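Local structure of integral membrane indolylacetylinositol arabinosyltransferase EmbC (Mycolicibacterium smegmatis, 7BVE) at residues Thr33-Val38 against Gln477-Glu482; Leu68-Pro73 against Leu198-Thr203; Gly515-Arg520 against Phe620-Gly625; Asp735-Gln740 against Pro946-Leu951; Glu877-Thr882 against Asn889-Ser894. The protein probably transfers arabinose in building the arabinan of the mycobacterial cell wall, works from within the membrane, and binds the drug ethambutol. All coordinates share one frame; numbering follows the deposited sequence.

Contact 1: residues Thr33-Val38 against Gln477-Glu482; sequences TPLLPV and QTLAAE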
# COMPACT_ATOMS: atom_id res chain seq x y z
N THR A 33 -21.57 36.38 -18.29
CA THR A 33 -20.16 36.77 -18.39
C THR A 33 -19.10 35.75 -18.83
O THR A 33 -18.04 36.20 -19.28
CB THR A 33 -19.69 37.41 -17.07
OG1 THR A 33 -18.37 37.93 -17.25
CG2 THR A 33 -19.67 36.44 -15.92
N PRO A 34 -19.24 34.41 -18.74
CA PRO A 34 -18.19 33.57 -19.33
C PRO A 34 -18.21 33.51 -20.84
O PRO A 34 -17.25 33.00 -21.43
CB PRO A 34 -18.49 32.18 -18.75
CG PRO A 34 -19.31 32.41 -17.60
CD PRO A 34 -20.16 33.54 -17.98
N LEU A 35 -19.25 34.01 -21.50
CA LEU A 35 -19.44 33.86 -22.94
C LEU A 35 -19.24 35.16 -23.69
O LEU A 35 -19.55 35.24 -24.88
CB LEU A 35 -20.84 33.31 -23.22
CG LEU A 35 -21.14 31.92 -22.69
CD1 LEU A 35 -22.61 31.65 -22.83
CD2 LEU A 35 -20.35 30.90 -23.46
N LEU A 36 -18.75 36.18 -23.04
CA LEU A 36 -18.50 37.49 -23.62
C LEU A 36 -17.12 37.52 -24.27
O LEU A 36 -16.26 36.70 -23.94
CB LEU A 36 -18.63 38.55 -22.53
CG LEU A 36 -20.07 38.76 -22.08
CD1 LEU A 36 -20.13 39.63 -20.87
CD2 LEU A 36 -20.88 39.38 -23.19
N PRO A 37 -16.89 38.41 -25.24
CA PRO A 37 -15.62 38.39 -25.99
C PRO A 37 -14.40 38.75 -25.16
O PRO A 37 -14.49 39.25 -24.04
CB PRO A 37 -15.85 39.43 -27.09
CG PRO A 37 -17.29 39.47 -27.26
CD PRO A 37 -17.87 39.28 -25.92
N VAL A 38 -13.24 38.44 -25.73
CA VAL A 38 -11.93 38.79 -25.18
C VAL A 38 -11.08 39.34 -26.32
O VAL A 38 -11.55 39.54 -27.44
CB VAL A 38 -11.22 37.60 -24.51
CG1 VAL A 38 -11.91 37.22 -23.23
CG2 VAL A 38 -11.18 36.42 -25.45
N GLN A 477 -10.20 34.42 -18.00
CA GLN A 477 -10.29 33.38 -19.02
C GLN A 477 -11.71 33.30 -19.58
O GLN A 477 -12.63 33.95 -19.09
CB GLN A 477 -9.87 32.03 -18.44
CG GLN A 477 -8.44 31.97 -17.95
CD GLN A 477 -7.45 32.15 -19.07
OE1 GLN A 477 -7.63 31.64 -20.16
NE2 GLN A 477 -6.39 32.90 -18.80
N THR A 478 -11.87 32.50 -20.62
CA THR A 478 -13.16 32.25 -21.24
C THR A 478 -13.73 30.93 -20.73
O THR A 478 -13.17 30.29 -19.85
CB THR A 478 -13.05 32.27 -22.76
OG1 THR A 478 -12.19 31.21 -23.18
CG2 THR A 478 -12.48 33.56 -23.23
N LEU A 479 -14.87 30.51 -21.28
CA LEU A 479 -15.48 29.26 -20.84
C LEU A 479 -14.82 28.06 -21.49
O LEU A 479 -14.57 27.04 -20.83
CB LEU A 479 -16.98 29.27 -21.15
CG LEU A 479 -17.79 28.06 -20.70
CD1 LEU A 479 -17.86 27.98 -19.19
CD2 LEU A 479 -19.17 28.10 -21.30
N ALA A 480 -14.53 28.17 -22.79
CA ALA A 480 -13.94 27.07 -23.54
C ALA A 480 -12.55 26.74 -23.04
O ALA A 480 -12.19 25.56 -22.93
CB ALA A 480 -13.90 27.40 -25.02
N ALA A 481 -11.78 27.77 -22.68
CA ALA A 481 -10.43 27.59 -22.18
C ALA A 481 -10.41 26.79 -20.89
O ALA A 481 -9.67 25.81 -20.77
CB ALA A 481 -9.77 28.95 -21.96
N GLU A 482 -11.28 27.13 -19.94
CA GLU A 482 -11.27 26.45 -18.65
C GLU A 482 -11.87 25.06 -18.74
O GLU A 482 -11.38 24.13 -18.08
CB GLU A 482 -12.00 27.28 -17.61
CG GLU A 482 -11.37 28.62 -17.35
CD GLU A 482 -11.94 29.29 -16.12
OE1 GLU A 482 -12.82 28.70 -15.48
OE2 GLU A 482 -11.51 30.41 -15.80
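Thr478 makes the first approach to the loop that follows helix 14-32. Its methyl CG2 sits anti to the carbonyl carbon and crosses obliquely over the forked end of Val38, with Thr478 CG2 3.7 Å from Val38 CG1 and nearly as close to CG2. The same torsion (chi1 63°) puts the hydroxyl between the backbone N and the carbonyl carbon, turned back to its own chain. There Thr478 OG1 accepts a weak capping bond from Ala481 N at 3.5 Å. Leu479 lies opposite Pro34 in the register. Its amide gives a weak, bent bond to the carbonyl of the proline, Leu479 N to Pro34 O at 3.4 Å, and Leu479 CB also touches Pro34 CB at 4.1 Å. With CG anti to the backbone N, the leucine runs alongside Leu35 in the same direction, and the CD2 methyls of Leu35 and Leu479 meet at 3.7 Å where Leu35 is exposed to solvent. Pro34 leans on Ile470 and Phe474, while Val38 pairs with Arg1062 by backbone bonds. The arrangement is a threonine N-cap opening helix 479-492, set against the loop that leads from helix 14-32 into strand 38-46.

Contact 2: residues Leu68-Pro73 against Leu198-Thr203; sequences LTVTVP and LQLSAT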
# COMPACT_ATOMS: atom_id res chain seq x y z
N LEU A 68 2.34 25.11 -38.89
CA LEU A 68 3.75 25.14 -39.25
C LEU A 68 3.86 24.99 -40.75
O LEU A 68 3.17 24.17 -41.35
CB LEU A 68 4.53 24.04 -38.53
CG LEU A 68 6.03 23.92 -38.78
CD1 LEU A 68 6.74 25.19 -38.43
CD2 LEU A 68 6.58 22.79 -37.95
N THR A 69 4.73 25.80 -41.36
CA THR A 69 4.85 25.82 -42.82
C THR A 69 6.27 26.23 -43.18
O THR A 69 6.65 27.38 -42.93
CB THR A 69 3.83 26.77 -43.43
OG1 THR A 69 2.50 26.30 -43.18
CG2 THR A 69 4.03 26.90 -44.93
N VAL A 70 7.03 25.33 -43.78
CA VAL A 70 8.38 25.63 -44.24
C VAL A 70 8.46 25.33 -45.73
O VAL A 70 7.78 24.43 -46.23
CB VAL A 70 9.43 24.86 -43.40
CG1 VAL A 70 9.26 23.38 -43.50
CG2 VAL A 70 10.84 25.24 -43.77
N THR A 71 9.24 26.13 -46.46
CA THR A 71 9.31 26.03 -47.92
C THR A 71 10.74 26.35 -48.34
O THR A 71 11.10 27.52 -48.44
CB THR A 71 8.31 26.98 -48.57
OG1 THR A 71 6.99 26.66 -48.12
CG2 THR A 71 8.36 26.87 -50.08
N VAL A 72 11.53 25.32 -48.60
CA VAL A 72 12.95 25.48 -48.92
C VAL A 72 13.16 25.41 -50.43
O VAL A 72 12.60 24.52 -51.07
CB VAL A 72 13.78 24.41 -48.20
CG1 VAL A 72 15.24 24.55 -48.54
CG2 VAL A 72 13.58 24.50 -46.71
N PRO A 73 13.93 26.31 -51.04
CA PRO A 73 14.25 26.16 -52.47
C PRO A 73 15.27 25.06 -52.75
O PRO A 73 15.65 24.30 -51.86
CB PRO A 73 14.78 27.54 -52.85
CG PRO A 73 15.30 28.10 -51.61
CD PRO A 73 14.42 27.59 -50.51
N LEU A 198 12.40 30.40 -48.88
CA LEU A 198 12.95 30.01 -47.58
C LEU A 198 12.24 30.74 -46.44
O LEU A 198 12.76 31.67 -45.83
CB LEU A 198 14.47 30.22 -47.53
CG LEU A 198 15.19 29.60 -46.34
CD1 LEU A 198 15.15 28.08 -46.39
CD2 LEU A 198 16.60 30.11 -46.31
N GLN A 199 10.98 30.39 -46.24
CA GLN A 199 10.13 31.07 -45.28
C GLN A 199 9.51 30.03 -44.36
O GLN A 199 8.53 29.37 -44.73
CB GLN A 199 9.07 31.90 -45.99
CG GLN A 199 8.16 32.70 -45.09
CD GLN A 199 8.88 33.82 -44.36
OE1 GLN A 199 9.75 34.48 -44.92
NE2 GLN A 199 8.51 34.05 -43.11
N LEU A 200 10.07 29.87 -43.17
CA LEU A 200 9.41 29.12 -42.12
C LEU A 200 8.43 30.02 -41.39
O LEU A 200 8.69 31.21 -41.21
CB LEU A 200 10.44 28.54 -41.15
CG LEU A 200 9.97 27.62 -40.02
CD1 LEU A 200 10.97 26.52 -39.83
CD2 LEU A 200 9.84 28.36 -38.71
N SER A 201 7.29 29.46 -40.99
CA SER A 201 6.30 30.20 -40.23
C SER A 201 5.64 29.25 -39.25
O SER A 201 5.45 28.07 -39.56
CB SER A 201 5.24 30.82 -41.14
OG SER A 201 5.83 31.77 -42.00
N ALA A 202 5.29 29.76 -38.08
CA ALA A 202 4.63 28.95 -37.06
C ALA A 202 3.84 29.87 -36.16
O ALA A 202 4.41 30.80 -35.58
CB ALA A 202 5.65 28.15 -36.25
N THR A 203 2.54 29.62 -36.03
CA THR A 203 1.70 30.41 -35.15
C THR A 203 1.72 29.78 -33.77
O THR A 203 1.29 28.64 -33.60
CB THR A 203 0.26 30.51 -35.65
OG1 THR A 203 -0.35 29.23 -35.56
CG2 THR A 203 0.24 30.97 -37.09
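Leu198 is the side chain to follow. It carries the end of the contact where the strand pairing has already loosened. With CG anti to the backbone N (chi1 -168°), its CB lies against the proline ring, Leu198 CB to Pro73 CD at 4.0 Å, the two side chains crossing at about a right angle. CG then turns the chain to run alongside Val72 in the same direction, and the tip does the rest: Leu198 CD1 reaches Val72 CG2 at 3.9 Å and lies almost as near to CG1, so one methyl touches both prongs of the valine. The backbone here is held only lightly, by a weak, bent bond from Leu198 N to Thr71 O.

Farther along, one pair is well formed. Thr69 and Ser201 are an antiparallel hydrogen-bonded pair: Thr69 N gives to Ser201 O at 3.0 Å in the carbonyl plane, and Ser201 N gives to Thr69 O at 2.9 Å, from above the plane of the Thr69 carbonyl. Val70 CG2 crosses obliquely to Leu200 CD1 at 4.1 Å, and Leu68 CD1 meets Ala202 CB at 3.8 Å. Thr69 and Ser201 lie on the face opposite Leu68 and Ala202, and there Ser201 OG is bonded to Asn46 OD1. Leu91 and Leu92 of strand 90-93, from a second sheet, pack on Val70, Val72 and Leu200. Two antiparallel sheets meeting through aliphatic side chains are consistent with the beta-sandwich of a concanavalin-like domain.

Contact 3: residues Gly515-Arg520 against Phe620-Gly625; sequences GSVARR and FATVNG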
# COMPACT_ATOMS: atom_id res chain seq x y z
N GLY A 515 3.45 9.84 6.81
CA GLY A 515 2.87 9.09 7.89
C GLY A 515 3.63 9.23 9.19
O GLY A 515 3.90 8.24 9.85
N SER A 516 4.00 10.45 9.54
CA SER A 516 4.82 10.68 10.72
C SER A 516 3.95 10.69 11.97
O SER A 516 2.76 10.37 11.93
CB SER A 516 5.62 11.97 10.56
OG SER A 516 4.77 13.08 10.46
N VAL A 517 4.55 11.03 13.12
CA VAL A 517 3.87 10.93 14.41
C VAL A 517 2.75 11.96 14.52
O VAL A 517 1.63 11.64 14.95
CB VAL A 517 4.90 11.09 15.55
CG1 VAL A 517 4.22 11.13 16.89
CG2 VAL A 517 5.90 9.97 15.53
N ALA A 518 3.01 13.19 14.08
CA ALA A 518 2.11 14.31 14.31
C ALA A 518 0.82 14.18 13.51
O ALA A 518 -0.28 14.34 14.06
CB ALA A 518 2.83 15.61 13.96
N ARG A 519 0.95 13.85 12.23
CA ARG A 519 -0.21 13.72 11.35
C ARG A 519 -1.09 12.55 11.76
O ARG A 519 -2.33 12.65 11.78
CB ARG A 519 0.24 13.58 9.91
CG ARG A 519 0.91 14.81 9.34
CD ARG A 519 1.12 14.71 7.84
NE ARG A 519 1.69 15.94 7.31
CZ ARG A 519 1.89 16.19 6.02
NH1 ARG A 519 1.55 15.30 5.11
NH2 ARG A 519 2.40 17.35 5.64
N ARG A 520 -0.45 11.43 12.12
CA ARG A 520 -1.19 10.24 12.50
C ARG A 520 -1.95 10.47 13.80
O ARG A 520 -3.11 10.08 13.93
CB ARG A 520 -0.22 9.06 12.62
CG ARG A 520 -0.91 7.74 12.63
CD ARG A 520 0.04 6.58 12.78
NE ARG A 520 0.96 6.44 11.67
CZ ARG A 520 1.83 5.44 11.57
NH1 ARG A 520 2.65 5.37 10.53
NH2 ARG A 520 1.86 4.49 12.48
N PHE A 620 2.90 6.53 17.78
CA PHE A 620 4.35 6.50 17.90
C PHE A 620 5.01 5.33 17.18
O PHE A 620 6.18 5.05 17.44
CB PHE A 620 4.77 6.46 19.37
CG PHE A 620 4.78 7.79 20.03
CD1 PHE A 620 5.85 8.64 19.84
CD2 PHE A 620 3.74 8.20 20.83
CE1 PHE A 620 5.88 9.87 20.44
CE2 PHE A 620 3.77 9.43 21.43
CZ PHE A 620 4.85 10.27 21.23
N ALA A 621 4.31 4.66 16.28
CA ALA A 621 4.85 3.50 15.59
C ALA A 621 5.44 3.88 14.24
O ALA A 621 5.34 3.13 13.28
CB ALA A 621 3.77 2.44 15.41
N THR A 622 6.04 5.07 14.16
CA THR A 622 6.59 5.60 12.92
C THR A 622 7.76 6.50 13.27
O THR A 622 8.25 6.50 14.40
CB THR A 622 5.49 6.31 12.14
OG1 THR A 622 6.02 6.84 10.92
CG2 THR A 622 4.89 7.42 12.96
N VAL A 623 8.22 7.29 12.31
CA VAL A 623 9.38 8.15 12.47
C VAL A 623 8.93 9.57 12.79
O VAL A 623 7.78 9.96 12.57
CB VAL A 623 10.27 8.12 11.22
CG1 VAL A 623 10.85 6.76 11.04
CG2 VAL A 623 9.46 8.49 10.01
N ASN A 624 9.86 10.36 13.30
CA ASN A 624 9.64 11.79 13.54
C ASN A 624 10.08 12.60 12.33
O ASN A 624 10.88 13.52 12.42
CB ASN A 624 10.39 12.23 14.79
CG ASN A 624 9.99 13.60 15.27
OD1 ASN A 624 8.85 14.01 15.09
ND2 ASN A 624 10.94 14.34 15.80
N GLY A 625 9.55 12.25 11.16
CA GLY A 625 10.04 12.77 9.90
C GLY A 625 9.28 13.99 9.44
O GLY A 625 8.05 14.04 9.53
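Polar contacts converge on one backbone oxygen. Thr622, with OG1 anti to its backbone N, donates from OG1 to Gly515 O at 2.8 Å, coming in from above the carbonyl plane. Arg520 NH1 adds a weak bond to the same Gly515 O at 3.2 Å, so that carbonyl is gripped from both segments. A further weak bond runs from Val517 N to Val623 O at 3.4 Å. Ser516, at the N-cap position, makes no capping bond with its side chain.

Apolar and face contacts are the second kind. Arg520, bent at chi3, meets Thr622 tip to tip, and Thr622 CG2 sits over the centre of the Arg520 guanidinium, 3.8 Å above its plane. The Phe620 ring takes Val517 CG1 over one face, offset toward the rim, with Val517 CG1 4.1 Å from Phe620 CE1. Val517 CG2 packs on Thr622 CG2 at 3.8 Å.

Every touching residue is buried. The start of helix 517-539 is thus set against the loop leaving helix 602-619, Leu696 of helix 688-710 touches both Val517 and Phe620, and Phe499 of a second subunit packs on Ala621.

Contact 4: residues Asp735-Gln740 against Pro946-Leu951; sequences DVLVEQ and PELRTL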
# COMPACT_ATOMS: atom_id res chain seq x y z
N ASP A 735 24.92 29.73 2.87
CA ASP A 735 25.58 28.67 3.61
C ASP A 735 25.92 27.48 2.73
O ASP A 735 26.16 26.39 3.24
CB ASP A 735 24.71 28.26 4.79
CG ASP A 735 24.67 29.33 5.85
OD1 ASP A 735 25.68 30.03 6.02
OD2 ASP A 735 23.62 29.51 6.50
N VAL A 736 25.94 27.68 1.42
CA VAL A 736 26.38 26.68 0.46
C VAL A 736 27.61 27.25 -0.23
O VAL A 736 27.55 28.33 -0.81
CB VAL A 736 25.29 26.34 -0.56
CG1 VAL A 736 25.86 25.49 -1.63
CG2 VAL A 736 24.17 25.62 0.10
N LEU A 737 28.72 26.52 -0.15
CA LEU A 737 29.98 26.95 -0.73
C LEU A 737 30.17 26.30 -2.09
O LEU A 737 29.88 25.12 -2.26
CB LEU A 737 31.14 26.59 0.20
CG LEU A 737 31.07 27.24 1.57
CD1 LEU A 737 32.17 26.72 2.43
CD2 LEU A 737 31.18 28.73 1.43
N VAL A 738 30.65 27.08 -3.05
CA VAL A 738 30.69 26.67 -4.45
C VAL A 738 32.08 26.95 -5.01
O VAL A 738 32.55 28.09 -4.93
CB VAL A 738 29.62 27.41 -5.29
CG1 VAL A 738 29.82 27.17 -6.75
CG2 VAL A 738 28.23 26.97 -4.90
N GLU A 739 32.73 25.94 -5.57
CA GLU A 739 33.94 26.15 -6.35
C GLU A 739 33.61 26.17 -7.83
O GLU A 739 33.03 25.23 -8.37
CB GLU A 739 35.02 25.12 -6.04
CG GLU A 739 34.67 23.67 -6.11
CD GLU A 739 35.90 22.82 -6.02
OE1 GLU A 739 37.01 23.39 -6.09
OE2 GLU A 739 35.78 21.59 -5.85
N GLN A 740 33.97 27.27 -8.49
CA GLN A 740 33.74 27.39 -9.92
C GLN A 740 34.77 26.58 -10.69
O GLN A 740 34.42 25.67 -11.45
CB GLN A 740 33.80 28.86 -10.32
CG GLN A 740 32.65 29.68 -9.81
CD GLN A 740 32.80 31.13 -10.17
OE1 GLN A 740 33.83 31.55 -10.69
NE2 GLN A 740 31.77 31.91 -9.90
N PRO A 946 40.18 23.24 -2.17
CA PRO A 946 39.35 24.08 -3.03
C PRO A 946 39.23 25.51 -2.51
O PRO A 946 39.29 25.76 -1.31
CB PRO A 946 38.00 23.37 -3.01
CG PRO A 946 38.00 22.58 -1.79
CD PRO A 946 39.40 22.14 -1.59
N GLU A 947 39.06 26.43 -3.45
CA GLU A 947 38.83 27.84 -3.16
C GLU A 947 37.35 28.13 -3.36
O GLU A 947 36.86 28.12 -4.50
CB GLU A 947 39.69 28.73 -4.05
CG GLU A 947 41.16 28.58 -3.79
CD GLU A 947 41.99 29.40 -4.73
OE1 GLU A 947 41.42 30.00 -5.66
OE2 GLU A 947 43.23 29.45 -4.55
N LEU A 948 36.64 28.38 -2.27
CA LEU A 948 35.19 28.33 -2.24
C LEU A 948 34.58 29.73 -2.15
O LEU A 948 35.12 30.61 -1.48
CB LEU A 948 34.72 27.48 -1.07
CG LEU A 948 35.21 26.04 -1.10
CD1 LEU A 948 34.88 25.33 0.18
CD2 LEU A 948 34.61 25.30 -2.25
N ARG A 949 33.46 29.92 -2.84
CA ARG A 949 32.63 31.11 -2.74
C ARG A 949 31.21 30.67 -2.45
O ARG A 949 30.86 29.50 -2.64
CB ARG A 949 32.65 31.94 -4.02
CG ARG A 949 34.01 32.48 -4.40
CD ARG A 949 33.93 33.25 -5.70
NE ARG A 949 33.20 34.50 -5.55
CZ ARG A 949 32.82 35.28 -6.56
NH1 ARG A 949 33.09 34.93 -7.81
NH2 ARG A 949 32.15 36.40 -6.33
N THR A 950 30.38 31.59 -2.00
CA THR A 950 29.01 31.20 -1.68
C THR A 950 28.18 31.13 -2.95
O THR A 950 28.55 31.65 -4.00
CB THR A 950 28.38 32.18 -0.69
OG1 THR A 950 28.35 33.49 -1.25
CG2 THR A 950 29.18 32.22 0.58
N LEU A 951 27.03 30.46 -2.85
CA LEU A 951 26.16 30.31 -4.01
C LEU A 951 25.46 31.61 -4.37
O LEU A 951 25.06 31.77 -5.52
CB LEU A 951 25.14 29.20 -3.74
CG LEU A 951 24.16 28.66 -4.77
CD1 LEU A 951 23.96 27.20 -4.55
CD2 LEU A 951 22.82 29.35 -4.67
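This is a short antiparallel strand pair at the edge of a mixed sheet in the C-terminal domain, with 949-950 outermost and 736-738 next to it; outside the short ladder the two segments splay apart. The tight part is the backbone. Val738 and Arg949 are a hydrogen-bonded pair: Val738 N points almost along the C=O axis of Arg949, while Arg949 N reaches Val738 O at 2.9 Å from above the carbonyl plane in a nearly straight bond (N-H...O 168°). A third bond, Leu951 N to Val736 O at 3.0 Å, comes from the first residue of helix 951-954, just past the N-cap Thr950.

Aliphatic side chains close up around this ladder. Leu951 lies alongside Val736, with Leu951 CD1 3.9 Å from Val736 CG1, and Leu951 CB also touches Val738 CG2 at 4.0 Å. Leu737 and Leu948 cross at about a right angle, their CD1 methyls 3.8 Å apart. The other methyl of that leucine, Leu948 CD2, rests on Glu739 CB at 3.8 Å. Glu739 then carries its carboxylate past Pro946 CB, and its OE2 is bonded to Tyr1028 OH.

The solvent side is loose. Arg949 and Gln740 are both exposed and cross obliquely, the guanidinium and amide planes 62° apart. Arg949 NE has a long, weak ion pair with Glu953. Two nitrogens make the closest approach between the tips, Gln740 NE2 to Arg949 NH1 at 3.9 Å.

Contact 5: residues Glu877-Thr882 against Asn889-Ser894; sequences EVQWAT and NEPGGS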
# COMPACT_ATOMS: atom_id res chain seq x y z
N GLU A 877 42.89 6.82 3.00
CA GLU A 877 43.29 7.58 4.17
C GLU A 877 44.32 8.63 3.78
O GLU A 877 44.86 8.61 2.67
CB GLU A 877 43.87 6.68 5.26
CG GLU A 877 42.88 5.69 5.85
CD GLU A 877 43.49 4.84 6.93
OE1 GLU A 877 44.70 4.99 7.19
OE2 GLU A 877 42.75 4.02 7.52
N VAL A 878 44.58 9.54 4.70
CA VAL A 878 45.61 10.56 4.55
C VAL A 878 46.69 10.25 5.57
O VAL A 878 46.39 9.76 6.66
CB VAL A 878 45.02 11.98 4.76
CG1 VAL A 878 46.06 13.08 4.54
CG2 VAL A 878 43.87 12.21 3.84
N GLN A 879 47.94 10.49 5.22
CA GLN A 879 49.06 10.20 6.11
C GLN A 879 49.91 11.46 6.21
O GLN A 879 50.74 11.72 5.34
CB GLN A 879 49.84 9.01 5.57
CG GLN A 879 50.79 8.34 6.53
CD GLN A 879 51.40 7.12 5.89
OE1 GLN A 879 51.24 6.89 4.70
NE2 GLN A 879 52.07 6.30 6.69
N TRP A 880 49.72 12.25 7.26
CA TRP A 880 50.44 13.51 7.36
C TRP A 880 51.73 13.35 8.15
O TRP A 880 51.86 12.45 8.98
CB TRP A 880 49.59 14.60 8.02
CG TRP A 880 49.28 14.39 9.47
CD1 TRP A 880 50.04 14.76 10.54
CD2 TRP A 880 48.10 13.79 10.00
NE1 TRP A 880 49.41 14.40 11.71
CE2 TRP A 880 48.22 13.81 11.40
CE3 TRP A 880 46.96 13.23 9.42
CZ2 TRP A 880 47.23 13.29 12.24
CZ3 TRP A 880 45.99 12.73 10.24
CH2 TRP A 880 46.12 12.75 11.64
N ALA A 881 52.65 14.28 7.93
CA ALA A 881 53.92 14.27 8.64
C ALA A 881 54.50 15.67 8.64
O ALA A 881 54.01 16.56 7.94
CB ALA A 881 54.91 13.28 8.02
N THR A 882 55.56 15.85 9.42
CA THR A 882 56.34 17.08 9.40
C THR A 882 57.47 16.93 8.38
O THR A 882 57.45 16.04 7.53
CB THR A 882 56.87 17.40 10.79
OG1 THR A 882 57.84 16.42 11.17
CG2 THR A 882 55.75 17.39 11.81
N ASN A 889 60.51 8.73 7.02
CA ASN A 889 59.54 7.84 6.39
C ASN A 889 58.77 7.04 7.45
O ASN A 889 58.82 5.81 7.53
CB ASN A 889 60.22 6.92 5.36
CG ASN A 889 59.24 6.26 4.41
OD1 ASN A 889 58.03 6.51 4.47
ND2 ASN A 889 59.76 5.42 3.53
N GLU A 890 58.05 7.79 8.27
CA GLU A 890 57.24 7.24 9.34
C GLU A 890 55.82 7.77 9.17
O GLU A 890 55.64 8.79 8.49
CB GLU A 890 57.82 7.62 10.72
CG GLU A 890 57.72 9.07 11.13
CD GLU A 890 56.55 9.32 12.06
OE1 GLU A 890 56.05 8.33 12.64
OE2 GLU A 890 56.14 10.48 12.22
N PRO A 891 54.78 7.07 9.72
CA PRO A 891 53.40 7.53 9.50
C PRO A 891 53.08 8.92 10.02
O PRO A 891 52.76 9.80 9.22
CB PRO A 891 52.56 6.46 10.22
CG PRO A 891 53.39 5.25 10.16
CD PRO A 891 54.81 5.73 10.32
N GLY A 892 53.17 9.15 11.33
CA GLY A 892 52.89 10.45 11.89
C GLY A 892 51.42 10.80 12.07
O GLY A 892 51.13 11.74 12.82
N GLY A 893 50.50 10.09 11.43
CA GLY A 893 49.09 10.35 11.64
C GLY A 893 48.25 9.79 10.52
O GLY A 893 48.74 9.47 9.44
N SER A 894 46.95 9.69 10.81
CA SER A 894 46.00 9.12 9.85
C SER A 894 44.59 9.63 10.13
O SER A 894 44.08 9.48 11.24
CB SER A 894 46.03 7.59 9.92
OG SER A 894 45.09 7.03 9.02
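A hairpin-like connection between antiparallel neighbours in the C-terminal domain, strands 877-878 and 895-899, brings these residues together. The short helix 883-887 sits at its turn. Segment 889-894 then returns beside 877-882. Trp880 is the centre. With CG in the crowded position between the backbone N and the carbonyl carbon (chi1 67°), its indole lies over the returning backbone. Gly893 CA makes a CH-pi contact with the six-membered ring of Trp880, 3.6 Å from its centroid and 16° off the normal, and Ser894 N lies over the same face. Gly893 has no side chain to collide with the indole, nor Gly892 one to strike Trp880 O, and the backbone angles at both suit glycine.

Away from the ring, Ser894 OG donates to Glu877 OE1 at 2.8 Å, from above the carboxylate plane. The backbones also approach through two CA-H...O contacts, Ser894 CA to Val878 O at 3.3 Å and Gln879 CA to Gly893 O at 3.4 Å. The extended Gln879 runs alongside Pro891, its OE1 bonded to Arg924 NH2. Val878 pairs with Ile895 by backbone bonds, Glu877 and Gln879 pair with Val926 and Arg924 of strand 922-928, and Trp880 packs on Ile895 and Ile923 from those neighbouring strands.

Contact 3 is the most thoroughly buried of the five, set among membrane helices, and it relies on a shared carbonyl and a covered guanidinium. Contact 1 is also buried but thinner, with one weak bond and a few methyls where a helix start meets a helix-to-strand loop. Contacts 2, 4 and 5 are partly buried and belong to beta domains: contacts 2 and 4 join strands by ordinary backbone bonds, whereas contact 5 depends on an indole face, CA-H...O contacts and a serine-glutamate hydrogen bond. Contacts 4 and 5 share the C-terminal domain, their centres about 29 Å apart, yet lie in different sheets. Contacts 1 and 2 involve neighbours in one sheet, through strands 38-46 and 201-203.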